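Local coordinates for putative hydrolase (Acinetobacter sp. NBRC 100985, PDB 4XUK), which probably hydrolyses organophosphate triesters and lactones with a pair of zinc ions, as a member of the metallo-beta-lactamase superfamily, at residues Y6-A11 against Q15-L20; K44-D49 against Q226-E231; T107-D112 against S138-P143. The protein carries 2 engineered substitutions. All coordinates share one frame; numbering follows the deposited sequence.

Contact 1: residues Y6-A11 against Q15-L20; sequences YYQYQA and QITALL
Tyr-7 and Ala-18 exchange two backbone hydrogen bonds in an antiparallel beta hairpin, and Tyr-9 and Ile-16 do the same at the next hydrogen-bonded pair. The hairpin joins strand 6-11, an outermost strand of its sheet within the chain, to strand 14-26. The Tyr-9 N to Ile-16 O bond is 2.7 Å long and close to straight. The non-hydrogen-bonded pair Gln-8 with Thr-17 lies between them, and Tyr-6 with Leu-19 and Gln-10 with Gln-15 flank them. The side chains of these three pairs leave on the face of the sheet that carries the glutamines. There Gln-8 and Gln-15 stack their amides, with planes 12° apart. Gln-15 reaches over by an extended chain, its CG anti to the backbone N. Gln-8 OE1 and Gln-15 NE2 make no hydrogen bond. A water joins Gln-10 OE1 to Gln-15 NE2 instead, while Gln-15 OE1 is bonded to Tyr-96. Gln-10 NE2 is bonded to Gly-12 O. Tyr-6 CB lies 3.9 Å from Leu-19 CD2 on this same face. The other face carries Tyr-7, Tyr-9, Ile-16 and Ala-18. Ile-16 CD1 sits at the edge of the Tyr-9 ring, 4.3 Å from CD2 of Tyr-9. Ile-16 also packs on Ile-213 and Phe-215 of strand 211-215, and Tyr-9 OH bonds to Glu-211, so this face looks onto the second sheet of the sandwich. Gln-8 N donates a hydrogen bond to Gln-2 OE1 of the second subunit, which places the hairpin at the dimer contact. Gln-8 is bent at chi2 (-71°), which turns its OE1 to the neighbouring strand. Thr-17 OG1 donates to that Gln-8 OE1 at 2.5 Å, tilted 19° from the amide plane.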
loop_
_atom_site.group_PDB
_atom_site.type_symbol
_atom_site.label_atom_id
_atom_site.label_comp_id
_atom_site.label_asym_id
_atom_site.label_seq_id
_atom_site.Cartn_x
_atom_site.Cartn_y
_atom_site.Cartn_z
ATOM N N TYR A 6 10.511 3.805 -3.172
ATOM C CA TYR A 6 10.329 5.118 -2.569
ATOM C C TYR A 6 8.895 5.532 -2.812
ATOM O O TYR A 6 8.256 5.046 -3.751
ATOM C CB TYR A 6 11.312 6.159 -3.128
ATOM C CG TYR A 6 11.109 6.497 -4.580
ATOM C CD1 TYR A 6 11.751 5.766 -5.573
ATOM C CD2 TYR A 6 10.295 7.561 -4.964
ATOM C CE1 TYR A 6 11.581 6.069 -6.911
ATOM C CE2 TYR A 6 10.120 7.877 -6.303
ATOM C CZ TYR A 6 10.766 7.125 -7.269
ATOM O OH TYR A 6 10.608 7.412 -8.610
ATOM N N TYR A 7 8.385 6.412 -1.959
ATOM C CA TYR A 7 7.038 6.930 -2.116
ATOM C C TYR A 7 7.005 8.336 -1.559
ATOM O O TYR A 7 7.598 8.602 -0.507
ATOM C CB TYR A 7 6.008 6.049 -1.389
ATOM C CG TYR A 7 4.612 6.623 -1.521
ATOM C CD1 TYR A 7 3.843 6.371 -2.650
ATOM C CD2 TYR A 7 4.088 7.461 -0.543
ATOM C CE1 TYR A 7 2.572 6.915 -2.791
ATOM C CE2 TYR A 7 2.830 8.014 -0.676
ATOM C CZ TYR A 7 2.080 7.729 -1.801
ATOM O OH TYR A 7 0.831 8.278 -1.945
ATOM N N GLN A 8 6.316 9.238 -2.253
ATOM C CA GLN A 8 6.269 10.630 -1.823
ATOM C C GLN A 8 4.948 10.952 -1.148
ATOM O O GLN A 8 3.891 10.866 -1.776
ATOM C CB GLN A 8 6.462 11.585 -3.017
ATOM C CG GLN A 8 7.728 11.344 -3.850
ATOM C CD GLN A 8 9.017 11.736 -3.145
ATOM O OE1 GLN A 8 9.037 12.016 -1.943
ATOM N NE2 GLN A 8 10.112 11.763 -3.907
ATOM N N TYR A 9 5.010 11.332 0.126
ATOM C CA TYR A 9 3.820 11.754 0.866
ATOM C C TYR A 9 3.887 13.261 1.102
ATOM O O TYR A 9 4.881 13.764 1.621
ATOM C CB TYR A 9 3.716 11.003 2.206
ATOM C CG TYR A 9 2.535 11.438 3.044
ATOM C CD1 TYR A 9 1.255 10.984 2.759
ATOM C CD2 TYR A 9 2.695 12.317 4.111
ATOM C CE1 TYR A 9 0.166 11.387 3.512
ATOM C CE2 TYR A 9 1.612 12.723 4.869
ATOM C CZ TYR A 9 0.349 12.250 4.559
ATOM O OH TYR A 9 -0.734 12.651 5.304
ATOM N N GLN A 10 2.842 13.983 0.704
ATOM C CA GLN A 10 2.834 15.434 0.861
ATOM C C GLN A 10 2.024 15.865 2.079
ATOM O O GLN A 10 0.852 15.502 2.225
ATOM C CB GLN A 10 2.279 16.116 -0.394
ATOM C CG GLN A 10 2.547 17.625 -0.443
ATOM C CD GLN A 10 3.974 17.956 -0.854
ATOM O OE1 GLN A 10 4.635 17.166 -1.532
ATOM N NE2 GLN A 10 4.457 19.131 -0.442
ATOM N N ALA A 11 2.657 16.642 2.949
ATOM C CA ALA A 11 1.974 17.189 4.111
ATOM C C ALA A 11 2.068 18.701 4.036
ATOM O O ALA A 11 2.968 19.305 4.627
ATOM C CB ALA A 11 2.605 16.676 5.386
ATOM N N GLN A 15 7.416 17.597 2.102
ATOM C CA GLN A 15 7.384 16.321 1.405
ATOM C C GLN A 15 8.149 15.311 2.234
ATOM O O GLN A 15 9.297 15.553 2.626
ATOM C CB GLN A 15 8.006 16.430 0.010
ATOM C CG GLN A 15 8.027 15.106 -0.739
ATOM C CD GLN A 15 8.597 15.213 -2.148
ATOM O OE1 GLN A 15 9.760 15.558 -2.339
ATOM N NE2 GLN A 15 7.772 14.907 -3.142
ATOM N N ILE A 16 7.490 14.200 2.537
ATOM C CA ILE A 16 8.133 13.092 3.221
ATOM C C ILE A 16 8.298 11.954 2.218
ATOM O O ILE A 16 7.341 11.558 1.559
ATOM C CB ILE A 16 7.292 12.616 4.417
ATOM C CG1 ILE A 16 7.166 13.751 5.435
ATOM C CG2 ILE A 16 7.924 11.378 5.049
ATOM C CD1 ILE A 16 6.099 13.543 6.496
ATOM N N THR A 17 9.517 11.444 2.085
ATOM C CA THR A 17 9.766 10.338 1.177
ATOM C C THR A 17 9.993 9.067 1.978
ATOM O O THR A 17 10.956 8.978 2.751
ATOM C CB THR A 17 11.002 10.595 0.313
ATOM O OG1 THR A 17 10.914 11.903 -0.280
ATOM C CG2 THR A 17 11.108 9.549 -0.785
ATOM N N ALA A 18 9.115 8.083 1.795
ATOM C CA ALA A 18 9.316 6.776 2.417
ATOM C C ALA A 18 10.385 6.060 1.618
ATOM O O ALA A 18 10.334 6.068 0.381
ATOM C CB ALA A 18 8.025 5.971 2.409
ATOM N N LEU A 19 11.349 5.460 2.313
ATOM C CA LEU A 19 12.442 4.737 1.664
ATOM C C LEU A 19 12.539 3.313 2.196
ATOM O O LEU A 19 12.616 3.102 3.416
ATOM C CB LEU A 19 13.771 5.450 1.923
ATOM C CG LEU A 19 13.878 6.883 1.419
ATOM C CD1 LEU A 19 15.238 7.491 1.796
ATOM C CD2 LEU A 19 13.656 6.919 -0.095
ATOM N N LEU A 20 12.545 2.341 1.286
ATOM C CA LEU A 20 12.598 0.923 1.668
ATOM C C LEU A 20 14.046 0.450 1.792
ATOM O O LEU A 20 14.868 0.697 0.898
ATOM C CB LEU A 20 11.846 0.056 0.644
ATOM C CG LEU A 20 11.788 -1.459 0.931
ATOM C CD1 LEU A 20 11.096 -1.754 2.263
ATOM C CD2 LEU A 20 11.086 -2.215 -0.182
HETATM O O HOH W 1 4.782 14.992 -2.874
#

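Contact 2: residues K44-D49 against Q226-E231; sequences KKYYAD and QFDRPE
Asp-228 turns its carboxylate to the neighbouring ends of two side chains, the ammonium of Lys-45 and the phenol of Tyr-46. Tyr-46 OH donates to Asp-228 OD1 at 2.5 Å, and Lys-45 NZ forms a salt bridge with Asp-228 OD2 at 2.8 Å. Both donors come to the syn side of their oxygen, and both stand out of the carboxylate plane, the lysine by 28° and the tyrosine by 23°. The carboxylate meets the Tyr-46 ring at its edge, with the planes 53° apart. Lys-45 spans the gap with a fully extended chain, so that its CD and CE also lie beside OD2. The contact joins the end of helix 36-45 to the C-terminal end of the short helix 225-228. A Schellman motif closes the first helix, with Ala-48 N bonded to Leu-43 O, Tyr-47 N to Lys-44 O and Tyr-47 at positive phi. Ile-42 of that helix packs on Asp-228. The second subunit is close by: its Tyr-275 packs on Lys-45 and its Ile-285 on Tyr-46. A donor on each oxygen should hold the rotation of the carboxylate, and the nearby ammonium would probably keep Asp-228 ionised.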
loop_
_atom_site.group_PDB
_atom_site.type_symbol
_atom_site.label_atom_id
_atom_site.label_comp_id
_atom_site.label_asym_id
_atom_site.label_seq_id
_atom_site.Cartn_x
_atom_site.Cartn_y
_atom_site.Cartn_z
ATOM N N LYS A 44 -3.539 -15.174 9.952
ATOM C CA LYS A 44 -4.441 -15.674 8.924
ATOM C C LYS A 44 -5.494 -14.637 8.545
ATOM O O LYS A 44 -5.865 -14.536 7.379
ATOM C CB LYS A 44 -5.111 -16.971 9.378
ATOM C CG LYS A 44 -4.229 -18.200 9.276
ATOM C CD LYS A 44 -4.912 -19.391 9.941
ATOM C CE LYS A 44 -4.250 -20.707 9.565
ATOM N NZ LYS A 44 -3.445 -21.257 10.697
ATOM N N LYS A 45 -5.980 -13.872 9.525
ATOM C CA LYS A 45 -6.936 -12.807 9.232
ATOM C C LYS A 45 -6.328 -11.805 8.249
ATOM O O LYS A 45 -7.008 -11.319 7.333
ATOM C CB LYS A 45 -7.366 -12.100 10.523
ATOM C CG LYS A 45 -7.788 -10.634 10.331
ATOM C CD LYS A 45 -8.094 -9.954 11.665
ATOM C CE LYS A 45 -8.375 -8.468 11.483
ATOM N NZ LYS A 45 -8.584 -7.742 12.772
ATOM N N TYR A 46 -5.042 -11.513 8.425
ATOM C CA TYR A 46 -4.383 -10.519 7.590
ATOM C C TYR A 46 -3.673 -11.153 6.400
ATOM O O TYR A 46 -2.864 -10.493 5.735
ATOM C CB TYR A 46 -3.373 -9.718 8.413
ATOM C CG TYR A 46 -3.976 -8.724 9.380
ATOM C CD1 TYR A 46 -4.311 -7.435 8.972
ATOM C CD2 TYR A 46 -4.177 -9.058 10.713
ATOM C CE1 TYR A 46 -4.848 -6.518 9.867
ATOM C CE2 TYR A 46 -4.704 -8.153 11.606
ATOM C CZ TYR A 46 -5.035 -6.885 11.183
ATOM O OH TYR A 46 -5.564 -5.987 12.095
ATOM N N TYR A 47 -3.986 -12.419 6.123
ATOM C CA TYR A 47 -3.371 -13.142 5.013
ATOM C C TYR A 47 -1.846 -12.977 5.026
ATOM O O TYR A 47 -1.233 -12.534 4.051
ATOM C CB TYR A 47 -3.995 -12.689 3.697
ATOM C CG TYR A 47 -5.441 -13.134 3.573
ATOM C CD1 TYR A 47 -6.473 -12.396 4.144
ATOM C CD2 TYR A 47 -5.764 -14.299 2.904
ATOM C CE1 TYR A 47 -7.781 -12.801 4.035
ATOM C CE2 TYR A 47 -7.064 -14.710 2.785
ATOM C CZ TYR A 47 -8.067 -13.960 3.350
ATOM O OH TYR A 47 -9.369 -14.386 3.221
ATOM N N ALA A 48 -1.261 -13.318 6.167
ATOM C CA ALA A 48 0.146 -13.069 6.442
ATOM C C ALA A 48 0.761 -14.267 7.144
ATOM O O ALA A 48 1.802 -14.132 7.804
ATOM C CB ALA A 48 0.283 -11.820 7.330
ATOM N N ASP A 49 0.114 -15.409 7.030
ATOM C CA ASP A 49 0.516 -16.630 7.711
ATOM C C ASP A 49 1.421 -17.524 6.862
ATOM O O ASP A 49 1.249 -18.699 6.821
ATOM C CB ASP A 49 -0.704 -17.425 8.181
ATOM C CG ASP A 49 -0.406 -18.336 9.394
ATOM O OD1 ASP A 49 0.493 -18.059 10.193
ATOM O OD2 ASP A 49 -1.083 -19.357 9.524
ATOM N N GLN A 226 0.351 -6.977 16.713
ATOM C CA GLN A 226 0.454 -5.906 17.703
ATOM C C GLN A 226 -0.552 -4.771 17.515
ATOM O O GLN A 226 -0.549 -3.796 18.272
ATOM C CB GLN A 226 1.885 -5.374 17.760
ATOM C CG GLN A 226 2.893 -6.417 18.204
ATOM C CD GLN A 226 4.310 -5.963 17.950
ATOM O OE1 GLN A 226 4.677 -5.670 16.817
ATOM N NE2 GLN A 226 5.101 -5.873 19.008
ATOM N N PHE A 227 -1.419 -4.887 16.515
ATOM C CA PHE A 227 -2.556 -3.976 16.440
ATOM C C PHE A 227 -3.817 -4.618 17.028
ATOM O O PHE A 227 -4.500 -3.995 17.843
ATOM C CB PHE A 227 -2.778 -3.455 15.009
ATOM C CG PHE A 227 -1.931 -2.243 14.673
ATOM C CD1 PHE A 227 -0.568 -2.377 14.433
ATOM C CD2 PHE A 227 -2.496 -0.973 14.625
ATOM C CE1 PHE A 227 0.218 -1.267 14.135
ATOM C CE2 PHE A 227 -1.710 0.150 14.325
ATOM C CZ PHE A 227 -0.353 -0.008 14.080
ATOM N N ASP A 228 -4.126 -5.851 16.633
ATOM C CA ASP A 228 -5.251 -6.572 17.234
ATOM C C ASP A 228 -4.989 -6.849 18.716
ATOM O O ASP A 228 -5.910 -6.809 19.531
ATOM C CB ASP A 228 -5.498 -7.900 16.500
ATOM C CG ASP A 228 -6.055 -7.711 15.100
ATOM O OD1 ASP A 228 -5.888 -6.613 14.522
ATOM O OD2 ASP A 228 -6.653 -8.674 14.564
ATOM N N ARG A 229 -3.733 -7.129 19.060
ATOM C CA ARG A 229 -3.358 -7.383 20.444
ATOM C C ARG A 229 -2.165 -6.516 20.848
ATOM O O ARG A 229 -1.047 -7.017 20.979
ATOM C CB ARG A 229 -3.012 -8.859 20.619
ATOM C CG ARG A 229 -3.035 -9.320 22.063
ATOM C CD ARG A 229 -4.446 -9.726 22.472
ATOM N NE ARG A 229 -4.863 -10.907 21.732
ATOM C CZ ARG A 229 -4.926 -12.131 22.248
ATOM N NH1 ARG A 229 -4.626 -12.341 23.528
ATOM N NH2 ARG A 229 -5.305 -13.145 21.483
ATOM N N PRO A 230 -2.399 -5.209 21.074
ATOM C CA PRO A 230 -1.292 -4.270 21.286
ATOM C C PRO A 230 -0.441 -4.572 22.527
ATOM O O PRO A 230 0.673 -4.067 22.619
ATOM C CB PRO A 230 -2.000 -2.917 21.448
ATOM C CG PRO A 230 -3.384 -3.242 21.868
ATOM C CD PRO A 230 -3.712 -4.542 21.173
ATOM N N GLU A 231 -0.931 -5.380 23.440
ATOM C CA GLU A 231 -0.191 -5.810 24.626
ATOM C C GLU A 231 0.909 -6.821 24.346
ATOM O O GLU A 231 1.644 -7.147 25.183
ATOM C CB GLU A 231 -1.154 -6.310 25.681
ATOM C CG GLU A 231 -1.829 -7.585 25.291
ATOM C CD GLU A 231 -3.186 -7.420 24.595
ATOM O OE1 GLU A 231 -4.032 -8.272 24.862
ATOM O OE2 GLU A 231 -3.404 -6.511 23.792
#

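Contact 3: residues T107-D112 against S138-P143; sequences THLHPD and SFWLDP. With ZN (zinc ion), chain D; ZN (zinc ion), chain C.
Segment 107-112 carries all but the last histidine, His-113, of the HxHxDH zinc-binding motif of the metallo-beta-lactamase superfamily, and Trp-140 of helix 134-141 packs against its outer side. Leu-109, which sits between the first two histidines of the motif, meets the five-membered part of the indole. Leu-109 CB and Trp-140 CD1 are 3.7 Å apart, and Leu-109 CD1 touches the same carbon. The other end of the indole reaches His-110, whose CD2 lies 3.7 Å from Trp-140 CZ2. These two rings meet rim to rim, with planes at 63° and neither over the face of the other. Phe-139 CE2 stands over one face of the Trp-140 ring, and Trp-140 NE1 is hydrogen-bonded to Glu-136. Ile-164 of helix 151-173 packs on both Leu-109 and Trp-140.

On the zinc side, His-110 binds one ion through ND1 at 2.4 Å and His-108 binds it through NE2 at 2.3 Å. With CG between the backbone N and the carbonyl carbon (chi1 57°), the His-108 ring turns NE2 to the zinc ion and ND1 to Thr-107. The ND1 of His-108 donates in its ring plane to Thr-107 OG1 at 2.8 Å, which holds the ring's rotation. Asp-112 OD2 binds the second zinc ion at 2.3 Å. His-197 completes the first site, His-113 and His-265 the second, and Asp-218 bridges both, the dinuclear centre typical of this superfamily.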
loop_
_atom_site.group_PDB
_atom_site.type_symbol
_atom_site.label_atom_id
_atom_site.label_comp_id
_atom_site.label_asym_id
_atom_site.label_seq_id
_atom_site.Cartn_x
_atom_site.Cartn_y
_atom_site.Cartn_z
ATOM N N THR A 107 16.011 7.079 15.721
ATOM C CA THR A 107 15.067 6.740 16.782
ATOM C C THR A 107 15.766 5.950 17.875
ATOM O O THR A 107 15.455 6.102 19.059
ATOM C CB THR A 107 13.864 5.942 16.248
ATOM O OG1 THR A 107 14.325 4.769 15.557
ATOM C CG2 THR A 107 13.029 6.816 15.313
ATOM N N HIS A 108 16.717 5.117 17.459
ATOM C CA HIS A 108 17.563 4.333 18.362
ATOM C C HIS A 108 18.742 3.772 17.571
ATOM O O HIS A 108 18.811 3.937 16.352
ATOM C CB HIS A 108 16.781 3.197 19.053
ATOM C CG HIS A 108 16.113 2.241 18.113
ATOM N ND1 HIS A 108 15.332 2.652 17.052
ATOM C CD2 HIS A 108 16.076 0.883 18.103
ATOM C CE1 HIS A 108 14.864 1.592 16.417
ATOM N NE2 HIS A 108 15.302 0.511 17.034
ATOM N N LEU A 109 19.651 3.089 18.258
ATOM C CA LEU A 109 20.895 2.657 17.631
ATOM C C LEU A 109 20.937 1.181 17.224
ATOM O O LEU A 109 22.021 0.650 16.977
ATOM C CB LEU A 109 22.090 2.989 18.550
ATOM C CG LEU A 109 22.360 4.473 18.804
ATOM C CD1 LEU A 109 23.449 4.661 19.859
ATOM C CD2 LEU A 109 22.771 5.158 17.521
ATOM N N HIS A 110 19.781 0.514 17.132
ATOM C CA HIS A 110 19.765 -0.820 16.540
ATOM C C HIS A 110 20.326 -0.709 15.116
ATOM O O HIS A 110 20.115 0.303 14.441
ATOM C CB HIS A 110 18.349 -1.454 16.576
ATOM C CG HIS A 110 18.075 -2.235 17.827
ATOM N ND1 HIS A 110 16.804 -2.580 18.232
ATOM C CD2 HIS A 110 18.916 -2.737 18.767
ATOM C CE1 HIS A 110 16.865 -3.247 19.369
ATOM N NE2 HIS A 110 18.136 -3.365 19.717
ATOM N N PRO A 111 21.085 -1.726 14.672
ATOM C CA PRO A 111 21.791 -1.651 13.385
ATOM C C PRO A 111 20.895 -1.388 12.174
ATOM O O PRO A 111 21.380 -0.800 11.206
ATOM C CB PRO A 111 22.444 -3.026 13.272
ATOM C CG PRO A 111 22.706 -3.410 14.729
ATOM C CD PRO A 111 21.472 -2.922 15.445
ATOM N N ASP A 112 19.631 -1.798 12.216
ATOM C CA ASP A 112 18.759 -1.582 11.066
ATOM C C ASP A 112 18.221 -0.149 11.024
ATOM O O ASP A 112 17.379 0.190 10.192
ATOM C CB ASP A 112 17.629 -2.615 11.039
ATOM C CG ASP A 112 16.859 -2.667 12.340
ATOM O OD1 ASP A 112 17.490 -2.666 13.417
ATOM O OD2 ASP A 112 15.625 -2.716 12.284
ATOM N N SER A 138 24.262 6.618 25.694
ATOM C CA SER A 138 24.821 6.158 26.966
ATOM C C SER A 138 24.768 4.640 27.116
ATOM O O SER A 138 25.750 4.016 27.532
ATOM C CB SER A 138 24.115 6.821 28.144
ATOM O OG SER A 138 24.492 8.175 28.255
ATOM N N PHE A 139 23.633 4.042 26.768
ATOM C CA PHE A 139 23.477 2.599 26.908
ATOM C C PHE A 139 24.398 1.811 25.984
ATOM O O PHE A 139 24.985 0.809 26.396
ATOM C CB PHE A 139 22.022 2.194 26.653
ATOM C CG PHE A 139 21.814 0.708 26.545
ATOM C CD1 PHE A 139 21.791 -0.090 27.689
ATOM C CD2 PHE A 139 21.621 0.109 25.311
ATOM C CE1 PHE A 139 21.585 -1.458 27.596
ATOM C CE2 PHE A 139 21.416 -1.264 25.208
ATOM C CZ PHE A 139 21.397 -2.050 26.356
ATOM N N TRP A 140 24.517 2.251 24.733
ATOM C CA TRP A 140 25.286 1.498 23.742
ATOM C C TRP A 140 26.792 1.776 23.722
ATOM O O TRP A 140 27.555 0.975 23.173
ATOM C CB TRP A 140 24.735 1.754 22.342
ATOM C CG TRP A 140 23.369 1.186 22.125
ATOM C CD1 TRP A 140 22.196 1.876 22.030
ATOM C CD2 TRP A 140 23.038 -0.199 21.967
ATOM N NE1 TRP A 140 21.152 1.001 21.828
ATOM C CE2 TRP A 140 21.647 -0.278 21.788
ATOM C CE3 TRP A 140 23.784 -1.380 21.970
ATOM C CZ2 TRP A 140 20.988 -1.494 21.603
ATOM C CZ3 TRP A 140 23.128 -2.585 21.798
ATOM C CH2 TRP A 140 21.748 -2.633 21.618
ATOM N N LEU A 141 27.221 2.905 24.284
ATOM C CA LEU A 141 28.616 3.330 24.135
ATOM C C LEU A 141 29.409 3.350 25.450
ATOM O O LEU A 141 30.557 3.802 25.487
ATOM C CB LEU A 141 28.677 4.688 23.418
ATOM C CG LEU A 141 28.056 4.696 22.012
ATOM C CD1 LEU A 141 28.029 6.088 21.364
ATOM C CD2 LEU A 141 28.776 3.727 21.111
ATOM N N ASP A 142 28.805 2.837 26.520
ATOM C CA ASP A 142 29.500 2.684 27.807
ATOM C C ASP A 142 30.124 1.296 27.914
ATOM O O ASP A 142 29.412 0.290 27.866
ATOM C CB ASP A 142 28.519 2.924 28.959
ATOM C CG ASP A 142 29.137 2.688 30.345
ATOM O OD1 ASP A 142 30.377 2.571 30.471
ATOM O OD2 ASP A 142 28.354 2.633 31.320
ATOM N N PRO A 143 31.429 1.275 28.046
ATOM C CA PRO A 143 32.212 0.051 28.211
ATOM C C PRO A 143 31.898 -0.736 29.469
ATOM O O PRO A 143 32.353 -1.824 29.579
ATOM C CB PRO A 143 33.629 0.567 28.284
ATOM C CG PRO A 143 33.489 1.949 28.729
ATOM C CD PRO A 143 32.275 2.458 28.072
HETATM ZN ZN ZN D . 14.937 -1.761 16.951
HETATM ZN ZN ZN C . 14.223 -1.861 13.932
#

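In the fold
Contacts 1 and 3 are buried, while contact 2 is only partly so. The three share no helix or strand. Contacts 1 and 3 lie on opposite sides of the chain's centre, with nearest atoms about 9 Å apart. Strand 14-26 of contact 1 is followed in the chain by helix 36-45 of contact 2, so the two come in series, and both touch the second subunit. No other chain reaches the segments of contact 3, which falls in sequence between the two halves of contact 2. The chemistry differs accordingly. Contact 1 is backbone pairing with amides on one face, contact 2 is a charged grip on one carboxylate, and contact 3 is apolar and aromatic packing behind zinc ligands.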